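Local coordinates for homoserine O-acetyltransferase (PDB 3I1I), which probably transfers an acetyl group from acetyl-CoA to the hydroxyl of homoserine, as expected of an alpha/beta-hydrolase-fold acyltransferase of methionine biosynthesis, at residues K110-N113 with D118-A121. Numbering follows the deposited sequence.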
ATOM      1  N   LYS A 110      11.130  19.070   9.018  1.00 27.74           N
ATOM      2  CA  LYS A 110      12.361  19.649   8.502  1.00 29.04           C
ATOM      3  C   LYS A 110      12.798  20.907   9.219  1.00 29.31           C
ATOM      4  O   LYS A 110      13.947  21.345   9.030  1.00 30.86           O
ATOM      5  CB  LYS A 110      12.259  19.969   7.011  1.00 29.45           C
ATOM      6  CG  LYS A 110      12.540  18.801   6.070  1.00 32.82           C
ATOM      7  CD  LYS A 110      13.968  18.196   6.255  1.00 37.24           C
ATOM      8  CE  LYS A 110      14.030  16.685   5.870  1.00 39.56           C
ATOM      9  NZ  LYS A 110      15.055  15.838   6.630  1.00 40.33           N
ATOM     10  N   SER A 111      11.919  21.520  10.003  1.00 29.25           N
ATOM     11  CA  SER A 111      12.247  22.781  10.654  1.00 29.69           C
ATOM     12  C   SER A 111      13.280  22.546  11.757  1.00 31.08           C
ATOM     13  O   SER A 111      13.355  21.448  12.336  1.00 30.55           O
ATOM     14  CB  SER A 111      10.977  23.454  11.210  1.00 29.84           C
ATOM     15  OG  SER A 111      10.035  23.707  10.167  1.00 28.51           O
ATOM     16  N   ILE A 112      14.094  23.571  12.033  1.00 32.25           N
ATOM     17  CA  ILE A 112      15.091  23.487  13.096  1.00 32.91           C
ATOM     18  C   ILE A 112      14.408  23.704  14.440  1.00 34.25           C
ATOM     19  O   ILE A 112      13.692  24.667  14.625  1.00 33.80           O
ATOM     20  CB  ILE A 112      16.198  24.568  12.953  1.00 33.07           C
ATOM     21  CG1 ILE A 112      16.858  24.509  11.563  1.00 33.23           C
ATOM     22  CG2 ILE A 112      17.219  24.443  14.087  1.00 30.93           C
ATOM     23  CD1 ILE A 112      17.543  23.189  11.213  1.00 32.54           C
ATOM     24  N   ASN A 113      14.639  22.817  15.389  1.00 36.28           N
ATOM     25  CA  ASN A 113      14.193  23.057  16.755  1.00 37.80           C
ATOM     26  C   ASN A 113      15.131  24.099  17.398  1.00 39.50           C
ATOM     27  O   ASN A 113      16.332  23.888  17.444  1.00 39.89           O
ATOM     28  CB  ASN A 113      14.236  21.754  17.515  1.00 37.70           C
ATOM     29  CG  ASN A 113      13.780  21.892  18.923  1.00 37.72           C
ATOM     30  OD1 ASN A 113      13.568  22.996  19.435  1.00 38.11           O
ATOM     31  ND2 ASN A 113      13.640  20.760  19.582  1.00 36.88           N
ATOM     32  N   ASP A 118      18.918  21.294  15.915  1.00 41.89           N
ATOM     33  CA  ASP A 118      18.676  20.177  15.010  1.00 41.70           C
ATOM     34  C   ASP A 118      17.231  20.181  14.525  1.00 40.60           C
ATOM     35  O   ASP A 118      16.332  20.785  15.145  1.00 39.98           O
ATOM     36  CB  ASP A 118      18.931  18.848  15.724  1.00 42.28           C
ATOM     37  CG  ASP A 118      20.383  18.685  16.186  1.00 45.60           C
ATOM     38  OD1 ASP A 118      21.306  19.000  15.399  1.00 49.08           O
ATOM     39  OD2 ASP A 118      20.596  18.211  17.330  1.00 48.33           O
ATOM     40  N   GLU A 119      17.011  19.468  13.425  1.00 39.41           N
ATOM     41  CA  GLU A 119      15.670  19.277  12.887  1.00 38.53           C
ATOM     42  C   GLU A 119      14.824  18.543  13.892  1.00 36.46           C
ATOM     43  O   GLU A 119      15.332  17.717  14.623  1.00 36.08           O
ATOM     44  CB  GLU A 119      15.713  18.504  11.583  1.00 38.88           C
ATOM     45  CG  GLU A 119      16.147  19.379  10.452  1.00 42.01           C
ATOM     46  CD  GLU A 119      16.380  18.625   9.159  1.00 46.30           C
ATOM     47  OE1 GLU A 119      16.212  17.368   9.122  1.00 46.67           O
ATOM     48  OE2 GLU A 119      16.734  19.326   8.172  1.00 49.72           O
ATOM     49  N   TYR A 120      13.544  18.892  13.950  1.00 34.42           N
ATOM     50  CA  TYR A 120      12.587  18.201  14.803  1.00 33.06           C
ATOM     51  C   TYR A 120      12.511  16.709  14.464  1.00 32.18           C
ATOM     52  O   TYR A 120      12.445  15.860  15.359  1.00 31.69           O
ATOM     53  CB  TYR A 120      11.192  18.804  14.632  1.00 32.83           C
ATOM     54  CG  TYR A 120      10.965  20.100  15.375  1.00 32.29           C
ATOM     55  CD1 TYR A 120      10.720  20.096  16.737  1.00 32.51           C
ATOM     56  CD2 TYR A 120      10.957  21.318  14.720  1.00 30.74           C
ATOM     57  CE1 TYR A 120      10.506  21.258  17.431  1.00 30.87           C
ATOM     58  CE2 TYR A 120      10.739  22.490  15.411  1.00 31.25           C
ATOM     59  CZ  TYR A 120      10.512  22.445  16.772  1.00 30.97           C
ATOM     60  OH  TYR A 120      10.264  23.582  17.488  1.00 31.47           O
ATOM     61  N   ALA A 121      12.504  16.400  13.169  1.00 30.80           N
ATOM     62  CA  ALA A 121      12.306  15.038  12.717  1.00 30.39           C
ATOM     63  C   ALA A 121      11.065  14.445  13.403  1.00 29.43           C
ATOM     64  O   ALA A 121      10.056  15.139  13.543  1.00 29.83           O
ATOM     65  CB  ALA A 121      13.581  14.205  12.955  1.00 29.02           C
TER
HETATM   66  O   HOH W   1      11.181  23.509  20.059  1.00 32.84           O
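Asn-113 packs over one face of the Tyr-120 ring, its amide plane only 8° from that of the ring. The methylene does the touching at the centre: CB of Asn-113 stands 3.8 Å from the centroid of the Tyr-120 ring, nearly on the normal, a CH-pi contact, while the amide is displaced outward beyond CE1. The anti placement of CG relative to the backbone N (chi1 -179°) sends the amide past this edge, with OD1 on the hydroxyl side. A water then spans the polar ends, donating to OD1 of Asn-113 and, at 2.7 Å, to OH of Tyr-120; the same OD1 also accepts from the backbone N of Lys-115, which helps fix the amide's rotation. Phe-124 meets the tyrosine ring edge-to-face.

Behind this stack the backbones are pinned by a single beta bridge between Ile-112 and Glu-119. Tyr-120 N donates to Ser-111 O at 3.0 Å, and Asn-113 N to Asp-118 O at 2.7 Å. Ser-111 O receives a further CA-H contact from Glu-119, whose CA lies 3.2 Å from it.

At the other end, the extended Glu-119 chain crosses that of Lys-110, its CG 3.3 Å from Lys-110 O. Although Lys-110 sets out away from the opposing segment, the bend at chi2 brings its NZ back to OE1 of Glu-119 at 3.1 Å, on the syn side but 29° out of the carboxylate plane. The ammonium's stronger polar partner is Gly-212 O, so Glu-119 shares it.

Both segments belong to the long surface loop between strand 87-91 and helix 129-142 of the alpha/beta hydrolase fold. Here the two backbone hydrogen bonds form the central clasp, flanked by a water-bridged amide stack and an ion pair, the latter probably moderated by solvent.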